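Local structure of ABC sugar (Ribose) transporter, periplasmic substrate-binding subunit (Rhodobacter sphaeroides, 3L49) at residues D63-Q68 against A85-F90. The protein probably binds a sugar in the periplasm as the substrate-binding subunit of an ABC transporter. Residues are numbered along the deposited sequence; the frame is centred on the assembly and turned at random.
Sequences DAIIEQ and AGIPLF
D63 turns its carbonyl O to the ring of P88, 3.3 Å from CD, beside two parallel neighbouring strands of a beta-alpha-beta unit: strand 64-68, helix 72-84, strand 89-92, part of the Rossmann-like core of one lobe of the periplasmic binding protein fold. A64 CB meets P88 CB and comes obliquely to F90 CE2, on the sheet face covered by V259 of helix 248-263. I65 is held through both its peptide groups: its N donates to P88 O over 2.9 Å, almost straight at 171°, and its O accepts from F90 N. I65 CG1 sits beside the backbone N (chi1 -69°) and meets I87 CG2 at 3.9 Å, while CG2, anti to that N, meets L89 CD1 at 4.0 Å; I82 of helix 72-84 packs on I65 and I87. On the A64 face, I66 brings CG2 to 3.7 Å from F90 O. E67 bends at chi2 (-72°), with OE1 hydrogen-bonded to T94 OG1; its side chain is about 11 Å from a bound unknown ligand. E67 carries the pairing on to V92, and its backbone N donates to F90 O at 2.8 Å, an acceptor also approached by I66 CA at 3.2 Å.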
ATOM      1  N   ASP A  63       3.295 -17.643  19.890  1.00 27.79           N
ATOM      2  CA  ASP A  63       4.733 -17.392  19.972  1.00 33.40           C
ATOM      3  C   ASP A  63       5.151 -16.039  19.358  1.00 33.69           C
ATOM      4  O   ASP A  63       6.174 -15.481  19.756  1.00 33.64           O
ATOM      5  CB  ASP A  63       5.529 -18.559  19.377  1.00 37.36           C
ATOM      6  CG  ASP A  63       5.198 -19.893  20.048  1.00 43.97           C
ATOM      7  OD1 ASP A  63       5.962 -20.329  20.937  1.00 44.32           O
ATOM      8  OD2 ASP A  63       4.160 -20.495  19.704  1.00 34.09           O
ATOM      9  N   ALA A  64       4.356 -15.532  18.406  1.00 29.85           N
ATOM     10  CA  ALA A  64       4.480 -14.160  17.876  1.00 27.61           C
ATOM     11  C   ALA A  64       3.252 -13.718  17.085  1.00 25.06           C
ATOM     12  O   ALA A  64       2.463 -14.539  16.620  1.00 29.39           O
ATOM     13  CB  ALA A  64       5.732 -14.008  17.012  1.00 32.19           C
ATOM     14  N   ILE A  65       3.106 -12.407  16.923  1.00 30.48           N
ATOM     15  CA  ILE A  65       2.024 -11.830  16.114  1.00 23.46           C
ATOM     16  C   ILE A  65       2.584 -11.052  14.913  1.00 28.19           C
ATOM     17  O   ILE A  65       3.543 -10.282  15.059  1.00 27.50           O
ATOM     18  CB  ILE A  65       1.091 -10.949  16.991  1.00 19.91           C
ATOM     19  CG1 ILE A  65       0.293 -11.840  17.956  1.00 25.79           C
ATOM     20  CG2 ILE A  65       0.140 -10.081  16.133  1.00 20.25           C
ATOM     21  CD1 ILE A  65      -0.432 -11.087  19.076  1.00 27.70           C
ATOM     22  N   ILE A  66       2.013 -11.289  13.727  1.00 28.99           N
ATOM     23  CA  ILE A  66       2.286 -10.447  12.557  1.00 17.83           C
ATOM     24  C   ILE A  66       1.086  -9.577  12.223  1.00 19.49           C
ATOM     25  O   ILE A  66      -0.006 -10.070  11.972  1.00 19.68           O
ATOM     26  CB  ILE A  66       2.698 -11.236  11.292  1.00 22.46           C
ATOM     27  CG1 ILE A  66       3.698 -12.354  11.611  1.00 29.01           C
ATOM     28  CG2 ILE A  66       3.307 -10.280  10.280  1.00 28.76           C
ATOM     29  CD1 ILE A  66       4.088 -13.183  10.393  1.00 16.73           C
ATOM     30  N   GLU A  67       1.292  -8.270  12.230  1.00 27.13           N
ATOM     31  CA  GLU A  67       0.220  -7.341  11.929  1.00 18.08           C
ATOM     32  C   GLU A  67       0.384  -6.839  10.489  1.00 16.84           C
ATOM     33  O   GLU A  67       1.473  -6.453  10.088  1.00 16.94           O
ATOM     34  CB  GLU A  67       0.251  -6.187  12.939  1.00 28.20           C
ATOM     35  CG  GLU A  67      -1.060  -5.425  13.105  1.00 31.81           C
ATOM     36  CD  GLU A  67      -1.393  -4.546  11.913  1.00 48.13           C
ATOM     37  OE1 GLU A  67      -0.462  -3.980  11.304  1.00 45.84           O
ATOM     38  OE2 GLU A  67      -2.590  -4.441  11.581  1.00 60.10           O
ATOM     39  N   GLN A  68      -0.700  -6.815   9.722  1.00 18.61           N
ATOM     40  CA  GLN A  68      -0.638  -6.321   8.342  1.00 23.08           C
ATOM     41  C   GLN A  68      -1.568  -5.136   8.077  1.00 24.85           C
ATOM     42  O   GLN A  68      -2.783  -5.251   8.214  1.00 26.22           O
ATOM     43  CB  GLN A  68      -0.930  -7.461   7.373  1.00 19.75           C
ATOM     44  CG  GLN A  68      -1.072  -7.051   5.930  1.00 18.84           C
ATOM     45  CD  GLN A  68      -1.233  -8.244   5.020  1.00 28.86           C
ATOM     46  OE1 GLN A  68      -0.598  -9.277   5.220  1.00 30.37           O
ATOM     47  NE2 GLN A  68      -2.093  -8.112   4.010  1.00 31.81           N
ATOM     48  N   ALA A  85       1.726  -7.883  26.943  1.00 44.05           N
ATOM     49  CA  ALA A  85       1.543  -9.328  27.078  1.00 40.75           C
ATOM     50  C   ALA A  85       2.840 -10.120  26.882  1.00 41.41           C
ATOM     51  O   ALA A  85       2.887 -11.321  27.159  1.00 46.57           O
ATOM     52  CB  ALA A  85       0.474  -9.808  26.118  1.00 39.83           C
ATOM     53  N   GLY A  86       3.887  -9.442  26.414  1.00 43.83           N
ATOM     54  CA  GLY A  86       5.191 -10.065  26.182  1.00 42.31           C
ATOM     55  C   GLY A  86       5.240 -10.938  24.935  1.00 41.17           C
ATOM     56  O   GLY A  86       6.004 -11.906  24.877  1.00 43.07           O
ATOM     57  N   ILE A  87       4.418 -10.601  23.941  1.00 35.21           N
ATOM     58  CA  ILE A  87       4.358 -11.353  22.694  1.00 32.05           C
ATOM     59  C   ILE A  87       5.116 -10.570  21.623  1.00 35.24           C
ATOM     60  O   ILE A  87       4.828  -9.392  21.407  1.00 42.59           O
ATOM     61  CB  ILE A  87       2.887 -11.607  22.240  1.00 37.58           C
ATOM     62  CG1 ILE A  87       2.092 -12.347  23.324  1.00 36.80           C
ATOM     63  CG2 ILE A  87       2.835 -12.387  20.917  1.00 20.44           C
ATOM     64  CD1 ILE A  87       0.574 -12.194  23.188  1.00 23.23           C
ATOM     65  N   PRO A  88       6.099 -11.221  20.963  1.00 41.06           N
ATOM     66  CA  PRO A  88       6.889 -10.610  19.891  1.00 32.38           C
ATOM     67  C   PRO A  88       6.019 -10.120  18.733  1.00 31.02           C
ATOM     68  O   PRO A  88       5.174 -10.864  18.224  1.00 29.76           O
ATOM     69  CB  PRO A  88       7.795 -11.754  19.437  1.00 33.52           C
ATOM     70  CG  PRO A  88       7.878 -12.658  20.598  1.00 33.18           C
ATOM     71  CD  PRO A  88       6.533 -12.606  21.229  1.00 34.16           C
ATOM     72  N   LEU A  89       6.212  -8.863  18.345  1.00 22.40           N
ATOM     73  CA  LEU A  89       5.402  -8.244  17.302  1.00 24.39           C
ATOM     74  C   LEU A  89       6.214  -7.932  16.035  1.00 29.15           C
ATOM     75  O   LEU A  89       7.291  -7.347  16.085  1.00 33.69           O
ATOM     76  CB  LEU A  89       4.688  -6.991  17.843  1.00 21.94           C
ATOM     77  CG  LEU A  89       3.793  -6.141  16.931  1.00 16.79           C
ATOM     78  CD1 LEU A  89       2.694  -6.954  16.230  1.00 17.75           C
ATOM     79  CD2 LEU A  89       3.194  -4.983  17.716  1.00 23.50           C
ATOM     80  N   PHE A  90       5.669  -8.359  14.904  1.00 32.82           N
ATOM     81  CA  PHE A  90       6.263  -8.148  13.597  1.00 24.69           C
ATOM     82  C   PHE A  90       5.188  -7.512  12.745  1.00 26.87           C
ATOM     83  O   PHE A  90       4.004  -7.781  12.939  1.00 30.32           O
ATOM     84  CB  PHE A  90       6.699  -9.487  13.004  1.00 19.77           C
ATOM     85  CG  PHE A  90       7.856 -10.101  13.722  1.00 20.89           C
ATOM     86  CD1 PHE A  90       9.154  -9.882  13.276  1.00 26.33           C
ATOM     87  CD2 PHE A  90       7.661 -10.877  14.863  1.00 26.76           C
ATOM     88  CE1 PHE A  90      10.243 -10.433  13.941  1.00 29.66           C
ATOM     89  CE2 PHE A  90       8.749 -11.435  15.537  1.00 27.67           C
ATOM     90  CZ  PHE A  90      10.038 -11.206  15.074  1.00 26.64           C
TER